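Foldase protein PrsA (Streptococcus pneumoniae, PDB 5TVL) probably assists the folding of secreted proteins outside the cell after their translocation, as a lipoprotein of the peptidyl-prolyl cis-trans isomerase class. Local coordinates at residues S26-L31 and Q263-I268; F185-D190 and Y209-T214; I124-N129 and N154-K159. All blocks are in the same frame, centred on the assembly; numbering follows the deposited sequence.

Contact 1. Residues S26-L31 and Q263-I268; sequences SAQQVL and QAFQNI
Leu31 and Phe265 form the dense part of this contact. Leu31 CG stands anti to its backbone N (chi1 -170°), which sends CD2 squarely over one face of the Phe265 ring, 3.4 Å from the ring centroid and 14° off its normal. This is a CH-pi contact: phenylalanine offers a flat, buried face, and a branched leucine can set one methyl over its centre while CB lies near CE1. Gln28, also buried, contributes its aliphatic part: CG lies 3.7 Å from Phe265 CD1, and CB is 3.8 Å from Ile268 CD1. That long isoleucine arm lies on the helix backbone too, CD1 3.5 Å from Gln28 C. The contact joins helix 25-44 to the turn and short helix near the C-terminus, so that two distant parts of the sequence pack together, far from the sheet of the parvulin-type domain. Phe17 of a second subunit meets the Phe265 ring edge-to-face. The buried amide of Gln28 is satisfied by Lys22 O, to which NE2 donates; Ala264 O, 3.3 Å from NE2, is poorly angled. The looser side is the partly exposed flank, where Gln29 bends at chi2 (67°), bringing OE1 to 3.5 Å from Ile268 CD1, while Lys111 of a third subunit packs on Gln29.

Contact 2. Residues F185-D190 and Y209-T214; sequences FALDVD and YIVKLT
Apolar contacts account for most of this interface, where the loop leaving helix 178-186 passes the end of strand 207-216. Leu213 is its centre: with CG anti to the backbone N (chi1 -166°), it carries CD2 in beneath the loop backbone, 3.5 Å from Asp188 O, and sets its CB 4.1 Å from Leu187 CB. Leu187 reaches farther back along the strand, its CD1 4.3 Å from Val211 CG1. The two leucines and Val211 are buried, as befits hydrocarbon side chains packing between strand and loop. On the solvent side, Val189 lays CG1 against the backbone, 3.3 Å from Thr214 O. One hydrogen bond joins the two backbones, Asp190 N to Leu213 O at 2.9 Å; it is bent (134° at the hydrogen), and the donor stands above the carbonyl plane. Gly191 and Lys216 tie loop and strand further. The charged groups remain apart: Lys212 folds its chain so that CE rests 3.8 Å from Asp190 CA, yet NZ lies 5.0 Å from Asp190 OD1. Between the two segments, the loop is thus held to an inner strand of the sheet mainly by hydrocarbon burial and one backbone bond, with electrostatic attraction at most a diffuse addition.

Contact 3. Residues I124-N129 and N154-K159; sequences IIRLNN and NSTDEK
Ile124 begins the contact, its CD1 4.0 Å from Asp157 OD2. At Ile125, CG2 lies anti to the backbone N and packs 3.9 Å from Ser155 CB; helix 147-154 also packs on this buried side chain. Arg126 grips the opposite segment with both backbone groups. Its N gives a weak bond to Ser155 OG (3.3 Å), a small hydroxyl that fits close to the strand; its O accepts from Thr156 N at 2.8 Å, nearly straight at 173°, although the donor stands above the carbonyl plane. The side chain, bent at chi3 (69°), lays one guanidinium face over Asp157 CB. Guanidinium and carboxylate planes are nearly parallel (19°), but NH2 stays 4.7 Å from Asp157 OD1, so any attraction would be long-range, added to the packing on CB. Asp157 suits its place as N-cap, OD1 accepting from Lys159 N, while Arg126 NH2 bonds to Tyr204 OH of a third subunit. Leu127 brings CD2 near Asn154 O. Asn128 ends the walk, OD1 accepting from Thr156 OG1 at 2.9 Å, a polar pair suited to the surface. A loop after a helix, pinned across the first strand of an antiparallel sheet with strand order 2-1-4-3, belongs to the parvulin-type PPIase fold.

How the contacts relate
Contacts 2 and 3 belong to the same parvulin-type domain, with centres 16 Å apart, and they meet through neighbouring strands 120-127 and 207-216 of its sheet. Ile210 O and Ile125 N, 2.9 Å apart, probably form a hydrogen bond between them, and Val211 packs on Ile124 through their CG2 methyls. The two contacts thus fasten different connecting loops to adjacent central strands. Contact 1 lies on the other side of the chain's centre, its centre 55 Å from that of contact 2 and 51 Å from that of contact 3. It joins sequence regions that flank the whole isomerase domain. All three contacts touch the third subunit, which therefore reaches contacts on both sides of the chain's centre.

Contact 1. Residues S26-L31 and Q263-I268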
loop_
_atom_site.group_PDB
_atom_site.type_symbol
_atom_site.label_atom_id
_atom_site.label_comp_id
_atom_site.label_asym_id
_atom_site.label_seq_id
_atom_site.Cartn_x
_atom_site.Cartn_y
_atom_site.Cartn_z
ATOM N N SER A 26 1.796 -2.818 26.327
ATOM C CA SER A 26 3.081 -2.420 25.744
ATOM C C SER A 26 4.215 -3.364 26.173
ATOM O O SER A 26 5.057 -3.737 25.359
ATOM C CB SER A 26 3.422 -0.973 26.143
ATOM O OG SER A 26 4.310 -0.369 25.222
ATOM N N ALA A 27 4.215 -3.747 27.447
ATOM C CA ALA A 27 5.204 -4.683 27.987
ATOM C C ALA A 27 5.044 -6.105 27.433
ATOM O O ALA A 27 6.033 -6.804 27.213
ATOM C CB ALA A 27 5.133 -4.703 29.507
ATOM N N GLN A 28 3.805 -6.529 27.209
ATOM C CA GLN A 28 3.550 -7.830 26.591
ATOM C C GLN A 28 4.069 -7.899 25.147
ATOM O O GLN A 28 4.508 -8.956 24.696
ATOM C CB GLN A 28 2.060 -8.167 26.646
ATOM C CG GLN A 28 1.549 -8.398 28.062
ATOM C CD GLN A 28 0.039 -8.495 28.151
ATOM O OE1 GLN A 28 -0.676 -8.262 27.176
ATOM N NE2 GLN A 28 -0.455 -8.840 29.334
ATOM N N GLN A 29 4.016 -6.767 24.443
ATOM C CA GLN A 29 4.590 -6.633 23.098
ATOM C C GLN A 29 6.126 -6.735 23.116
ATOM O O GLN A 29 6.726 -7.250 22.169
ATOM C CB GLN A 29 4.151 -5.300 22.465
ATOM C CG GLN A 29 4.357 -5.191 20.955
ATOM C CD GLN A 29 3.474 -6.139 20.140
ATOM O OE1 GLN A 29 2.306 -6.368 20.470
ATOM N NE2 GLN A 29 4.032 -6.685 19.060
ATOM N N VAL A 30 6.752 -6.239 24.184
ATOM C CA VAL A 30 8.207 -6.325 24.349
ATOM C C VAL A 30 8.690 -7.774 24.497
ATOM O O VAL A 30 9.723 -8.128 23.928
ATOM C CB VAL A 30 8.700 -5.440 25.523
ATOM C CG1 VAL A 30 10.147 -5.739 25.900
ATOM C CG2 VAL A 30 8.552 -3.970 25.153
ATOM N N LEU A 31 7.963 -8.603 25.249
ATOM C CA LEU A 31 8.312 -10.027 25.364
ATOM C C LEU A 31 8.097 -10.755 24.039
ATOM O O LEU A 31 8.884 -11.637 23.676
ATOM C CB LEU A 31 7.505 -10.726 26.457
ATOM C CG LEU A 31 7.966 -12.151 26.805
ATOM C CD1 LEU A 31 9.282 -12.131 27.569
ATOM C CD2 LEU A 31 6.899 -12.879 27.606
ATOM N N GLN A 263 1.312 -17.077 32.533
ATOM C CA GLN A 263 -0.032 -16.999 31.939
ATOM C C GLN A 263 -0.406 -15.605 31.412
ATOM O O GLN A 263 -1.209 -15.492 30.483
ATOM C CB GLN A 263 -1.081 -17.480 32.964
ATOM C CG GLN A 263 -2.532 -17.537 32.483
ATOM C CD GLN A 263 -2.727 -18.398 31.244
ATOM O OE1 GLN A 263 -2.040 -19.406 31.056
ATOM N NE2 GLN A 263 -3.671 -18.006 30.391
ATOM N N ALA A 264 0.173 -14.557 31.999
ATOM C CA ALA A 264 -0.085 -13.170 31.585
ATOM C C ALA A 264 0.178 -12.898 30.099
ATOM O O ALA A 264 -0.525 -12.090 29.491
ATOM C CB ALA A 264 0.730 -12.206 32.439
ATOM N N PHE A 265 1.178 -13.571 29.526
ATOM C CA PHE A 265 1.548 -13.374 28.118
ATOM C C PHE A 265 0.866 -14.325 27.125
ATOM O O PHE A 265 1.058 -14.176 25.921
ATOM C CB PHE A 265 3.067 -13.470 27.963
ATOM C CG PHE A 265 3.821 -12.522 28.851
ATOM C CD1 PHE A 265 4.003 -11.193 28.482
ATOM C CD2 PHE A 265 4.339 -12.955 30.062
ATOM C CE1 PHE A 265 4.694 -10.314 29.308
ATOM C CE2 PHE A 265 5.031 -12.082 30.893
ATOM C CZ PHE A 265 5.207 -10.759 30.517
ATOM N N GLN A 266 0.057 -15.271 27.613
ATOM C CA GLN A 266 -0.536 -16.329 26.769
ATOM C C GLN A 266 -1.390 -15.804 25.606
ATOM O O GLN A 266 -1.346 -16.363 24.507
ATOM C CB GLN A 266 -1.369 -17.294 27.633
ATOM C CG GLN A 266 -1.857 -18.560 26.930
ATOM C CD GLN A 266 -0.725 -19.461 26.466
ATOM O OE1 GLN A 266 0.226 -19.714 27.205
ATOM N NE2 GLN A 266 -0.826 -19.957 25.237
ATOM N N ASN A 267 -2.153 -14.738 25.852
ATOM C CA ASN A 267 -3.061 -14.167 24.842
ATOM C C ASN A 267 -2.347 -13.462 23.684
ATOM O O ASN A 267 -2.815 -13.543 22.544
ATOM C CB ASN A 267 -4.069 -13.198 25.482
ATOM C CG ASN A 267 -5.068 -13.895 26.399
ATOM O OD1 ASN A 267 -5.163 -15.125 26.430
ATOM N ND2 ASN A 267 -5.827 -13.101 27.150
ATOM N N ILE A 268 -1.232 -12.779 23.960
ATOM C CA ILE A 268 -0.489 -12.071 22.902
ATOM C C ILE A 268 0.249 -13.031 21.955
ATOM O O ILE A 268 0.550 -12.665 20.820
ATOM C CB ILE A 268 0.470 -10.985 23.471
ATOM C CG1 ILE A 268 0.668 -9.857 22.448
ATOM C CG2 ILE A 268 1.819 -11.564 23.893
ATOM C CD1 ILE A 268 1.465 -8.680 22.973
#

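Contact 2. Residues F185-D190 and Y209-T214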
loop_
_atom_site.group_PDB
_atom_site.type_symbol
_atom_site.label_atom_id
_atom_site.label_comp_id
_atom_site.label_asym_id
_atom_site.label_seq_id
_atom_site.Cartn_x
_atom_site.Cartn_y
_atom_site.Cartn_z
ATOM N N PHE A 185 0.292 4.362 -22.061
ATOM C CA PHE A 185 0.180 3.081 -22.781
ATOM C C PHE A 185 -0.959 3.075 -23.821
ATOM O O PHE A 185 -0.917 2.299 -24.772
ATOM C CB PHE A 185 -0.010 1.892 -21.816
ATOM C CG PHE A 185 1.021 1.800 -20.710
ATOM C CD1 PHE A 185 2.362 2.141 -20.920
ATOM C CD2 PHE A 185 0.649 1.337 -19.449
ATOM C CE1 PHE A 185 3.293 2.039 -19.890
ATOM C CE2 PHE A 185 1.578 1.235 -18.418
ATOM C CZ PHE A 185 2.902 1.584 -18.640
ATOM N N ALA A 186 -1.966 3.928 -23.622
ATOM C CA ALA A 186 -3.081 4.084 -24.565
ATOM C C ALA A 186 -2.748 4.956 -25.776
ATOM O O ALA A 186 -3.478 4.923 -26.765
ATOM C CB ALA A 186 -4.301 4.647 -23.850
ATOM N N LEU A 187 -1.675 5.743 -25.695
ATOM C CA LEU A 187 -1.223 6.560 -26.828
ATOM C C LEU A 187 -0.544 5.720 -27.910
ATOM O O LEU A 187 -0.033 4.629 -27.641
ATOM C CB LEU A 187 -0.235 7.631 -26.357
ATOM C CG LEU A 187 -0.776 8.695 -25.405
ATOM C CD1 LEU A 187 0.357 9.425 -24.696
ATOM C CD2 LEU A 187 -1.680 9.677 -26.135
ATOM N N ASP A 188 -0.554 6.242 -29.135
ATOM C CA ASP A 188 0.348 5.775 -30.194
ATOM C C ASP A 188 1.641 6.582 -30.098
ATOM O O ASP A 188 1.711 7.565 -29.351
ATOM C CB ASP A 188 -0.283 5.950 -31.580
ATOM C CG ASP A 188 -1.545 5.118 -31.767
ATOM O OD1 ASP A 188 -1.604 3.970 -31.268
ATOM O OD2 ASP A 188 -2.480 5.614 -32.428
ATOM N N VAL A 189 2.655 6.169 -30.857
ATOM C CA VAL A 189 3.970 6.824 -30.817
ATOM C C VAL A 189 3.849 8.233 -31.413
ATOM O O VAL A 189 3.113 8.441 -32.380
ATOM C CB VAL A 189 5.056 5.987 -31.544
ATOM C CG1 VAL A 189 6.392 6.725 -31.589
ATOM C CG2 VAL A 189 5.226 4.632 -30.862
ATOM N N ASP A 190 4.563 9.182 -30.806
ATOM C CA ASP A 190 4.445 10.623 -31.097
ATOM C C ASP A 190 3.030 11.179 -30.834
ATOM O O ASP A 190 2.604 12.137 -31.483
ATOM C CB ASP A 190 4.912 10.952 -32.529
ATOM C CG ASP A 190 6.328 10.470 -32.819
ATOM O OD1 ASP A 190 7.203 10.589 -31.934
ATOM O OD2 ASP A 190 6.568 9.985 -33.946
ATOM N N TYR A 209 -0.737 16.585 -15.418
ATOM C CA TYR A 209 0.302 16.023 -16.281
ATOM C C TYR A 209 -0.116 16.056 -17.749
ATOM O O TYR A 209 -1.300 15.934 -18.069
ATOM C CB TYR A 209 0.602 14.579 -15.880
ATOM C CG TYR A 209 1.101 14.400 -14.467
ATOM C CD1 TYR A 209 0.211 14.326 -13.399
ATOM C CD2 TYR A 209 2.463 14.275 -14.197
ATOM C CE1 TYR A 209 0.661 14.146 -12.099
ATOM C CE2 TYR A 209 2.924 14.094 -12.900
ATOM C CZ TYR A 209 2.017 14.030 -11.855
ATOM O OH TYR A 209 2.456 13.855 -10.565
ATOM N N ILE A 210 0.869 16.235 -18.628
ATOM C CA ILE A 210 0.697 16.076 -20.074
ATOM C C ILE A 210 1.797 15.117 -20.514
ATOM O O ILE A 210 2.967 15.350 -20.214
ATOM C CB ILE A 210 0.812 17.420 -20.833
ATOM C CG1 ILE A 210 -0.217 18.433 -20.304
ATOM C CG2 ILE A 210 0.596 17.213 -22.327
ATOM C CD1 ILE A 210 0.031 19.863 -20.742
ATOM N N VAL A 211 1.419 14.047 -21.217
ATOM C CA VAL A 211 2.354 12.987 -21.614
ATOM C C VAL A 211 2.519 12.967 -23.134
ATOM O O VAL A 211 1.552 13.153 -23.872
ATOM C CB VAL A 211 1.872 11.595 -21.138
ATOM C CG1 VAL A 211 2.903 10.514 -21.456
ATOM C CG2 VAL A 211 1.585 11.603 -19.647
ATOM N N LYS A 212 3.757 12.738 -23.575
ATOM C CA LYS A 212 4.113 12.583 -24.987
ATOM C C LYS A 212 4.869 11.260 -25.117
ATOM O O LYS A 212 5.991 11.144 -24.621
ATOM C CB LYS A 212 4.994 13.761 -25.429
ATOM C CG LYS A 212 5.613 13.665 -26.823
ATOM C CD LYS A 212 4.623 14.009 -27.924
ATOM C CE LYS A 212 5.251 13.859 -29.305
ATOM N NZ LYS A 212 6.265 14.909 -29.609
ATOM N N LEU A 213 4.263 10.273 -25.778
ATOM C CA LEU A 213 4.915 8.976 -25.992
ATOM C C LEU A 213 5.991 9.099 -27.076
ATOM O O LEU A 213 5.713 9.578 -28.176
ATOM C CB LEU A 213 3.895 7.902 -26.383
ATOM C CG LEU A 213 4.382 6.448 -26.310
ATOM C CD1 LEU A 213 4.553 5.992 -24.865
ATOM C CD2 LEU A 213 3.426 5.523 -27.043
ATOM N N THR A 214 7.208 8.666 -26.743
ATOM C CA THR A 214 8.369 8.729 -27.639
ATOM C C THR A 214 8.700 7.343 -28.206
ATOM O O THR A 214 8.863 7.196 -29.422
ATOM C CB THR A 214 9.606 9.307 -26.908
ATOM O OG1 THR A 214 9.296 10.607 -26.392
ATOM C CG2 THR A 214 10.813 9.421 -27.845
#

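Contact 3. Residues I124-N129 and N154-K159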
loop_
_atom_site.group_PDB
_atom_site.type_symbol
_atom_site.label_atom_id
_atom_site.label_comp_id
_atom_site.label_asym_id
_atom_site.label_seq_id
_atom_site.Cartn_x
_atom_site.Cartn_y
_atom_site.Cartn_z
ATOM N N ILE A 124 7.130 13.826 -20.034
ATOM C CA ILE A 124 6.034 14.303 -19.180
ATOM C C ILE A 124 6.225 15.772 -18.814
ATOM O O ILE A 124 7.350 16.271 -18.799
ATOM C CB ILE A 124 5.854 13.443 -17.899
ATOM C CG1 ILE A 124 7.120 13.425 -17.027
ATOM C CG2 ILE A 124 5.462 12.018 -18.266
ATOM C CD1 ILE A 124 6.906 12.794 -15.666
ATOM N N ILE A 125 5.113 16.451 -18.536
ATOM C CA ILE A 125 5.112 17.845 -18.067
ATOM C C ILE A 125 4.140 17.964 -16.884
ATOM O O ILE A 125 2.925 18.023 -17.082
ATOM C CB ILE A 125 4.708 18.840 -19.191
ATOM C CG1 ILE A 125 5.564 18.622 -20.445
ATOM C CG2 ILE A 125 4.839 20.286 -18.711
ATOM C CD1 ILE A 125 5.202 19.508 -21.618
ATOM N N ARG A 126 4.679 17.991 -15.664
ATOM C CA ARG A 126 3.870 18.188 -14.452
ATOM C C ARG A 126 3.598 19.682 -14.226
ATOM O O ARG A 126 4.480 20.516 -14.436
ATOM C CB ARG A 126 4.564 17.584 -13.231
ATOM C CG ARG A 126 3.657 17.428 -12.019
ATOM C CD ARG A 126 4.362 16.705 -10.881
ATOM N NE ARG A 126 5.428 17.510 -10.285
ATOM C CZ ARG A 126 6.216 17.117 -9.284
ATOM N NH1 ARG A 126 6.079 15.910 -8.734
ATOM N NH2 ARG A 126 7.156 17.940 -8.825
ATOM N N LEU A 127 2.378 20.004 -13.795
ATOM C CA LEU A 127 1.926 21.389 -13.609
ATOM C C LEU A 127 1.108 21.536 -12.323
ATOM O O LEU A 127 0.439 20.593 -11.891
ATOM C CB LEU A 127 1.086 21.820 -14.812
ATOM C CG LEU A 127 1.875 22.099 -16.102
ATOM C CD1 LEU A 127 1.277 21.368 -17.298
ATOM C CD2 LEU A 127 1.990 23.594 -16.370
ATOM N N ASN A 128 1.168 22.725 -11.722
ATOM C CA ASN A 128 0.441 23.025 -10.484
ATOM C C ASN A 128 -0.972 23.527 -10.758
ATOM O O ASN A 128 -1.911 23.109 -10.090
ATOM C CB ASN A 128 1.206 24.051 -9.639
ATOM C CG ASN A 128 2.521 23.506 -9.114
ATOM O OD1 ASN A 128 3.171 22.690 -9.769
ATOM N ND2 ASN A 128 2.918 23.945 -7.923
ATOM N N ASN A 129 -1.113 24.422 -11.734
ATOM C CA ASN A 129 -2.403 25.019 -12.088
ATOM C C ASN A 129 -3.089 24.187 -13.173
ATOM O O ASN A 129 -2.418 23.638 -14.050
ATOM C CB ASN A 129 -2.180 26.457 -12.580
ATOM C CG ASN A 129 -3.441 27.310 -12.533
ATOM O OD1 ASN A 129 -4.563 26.810 -12.642
ATOM N ND2 ASN A 129 -3.256 28.617 -12.379
ATOM N N ASN A 154 8.139 24.855 -18.706
ATOM C CA ASN A 154 6.916 24.814 -17.884
ATOM C C ASN A 154 6.833 23.717 -16.811
ATOM O O ASN A 154 6.064 23.862 -15.858
ATOM C CB ASN A 154 5.694 24.692 -18.803
ATOM C CG ASN A 154 5.700 25.719 -19.925
ATOM O OD1 ASN A 154 6.080 26.873 -19.721
ATOM N ND2 ASN A 154 5.279 25.305 -21.116
ATOM N N SER A 155 7.600 22.634 -16.953
ATOM C CA SER A 155 7.447 21.457 -16.081
ATOM C C SER A 155 7.925 21.700 -14.641
ATOM O O SER A 155 9.070 22.100 -14.422
ATOM C CB SER A 155 8.181 20.246 -16.667
ATOM O OG SER A 155 7.831 19.051 -15.993
ATOM N N THR A 156 7.034 21.447 -13.679
ATOM C CA THR A 156 7.345 21.529 -12.246
ATOM C C THR A 156 8.266 20.397 -11.782
ATOM O O THR A 156 9.053 20.584 -10.850
ATOM C CB THR A 156 6.063 21.481 -11.381
ATOM O OG1 THR A 156 5.103 22.421 -11.879
ATOM C CG2 THR A 156 6.374 21.798 -9.911
ATOM N N ASP A 157 8.149 19.226 -12.409
ATOM C CA ASP A 157 9.005 18.085 -12.079
ATOM C C ASP A 157 10.440 18.418 -12.497
ATOM O O ASP A 157 10.799 18.309 -13.672
ATOM C CB ASP A 157 8.497 16.799 -12.760
ATOM C CG ASP A 157 9.126 15.521 -12.187
ATOM O OD1 ASP A 157 10.162 15.585 -11.489
ATOM O OD2 ASP A 157 8.568 14.432 -12.440
ATOM N N GLU A 158 11.242 18.841 -11.519
ATOM C CA GLU A 158 12.633 19.252 -11.752
ATOM C C GLU A 158 13.545 18.091 -12.165
ATOM O O GLU A 158 14.583 18.322 -12.786
ATOM C CB GLU A 158 13.216 19.935 -10.504
ATOM C CG GLU A 158 12.540 21.241 -10.094
ATOM C CD GLU A 158 13.006 22.441 -10.902
ATOM O OE1 GLU A 158 12.757 22.477 -12.122
ATOM O OE2 GLU A 158 13.612 23.360 -10.312
ATOM N N LYS A 159 13.158 16.858 -11.820
ATOM C CA LYS A 159 13.916 15.658 -12.201
ATOM C C LYS A 159 13.855 15.420 -13.712
ATOM O O LYS A 159 14.885 15.199 -14.351
ATOM C CB LYS A 159 13.399 14.410 -11.461
ATOM C CG LYS A 159 13.347 14.493 -9.932
ATOM C CD LYS A 159 14.630 15.000 -9.278
ATOM C CE LYS A 159 15.822 14.099 -9.559
ATOM N NZ LYS A 159 17.041 14.570 -8.850
#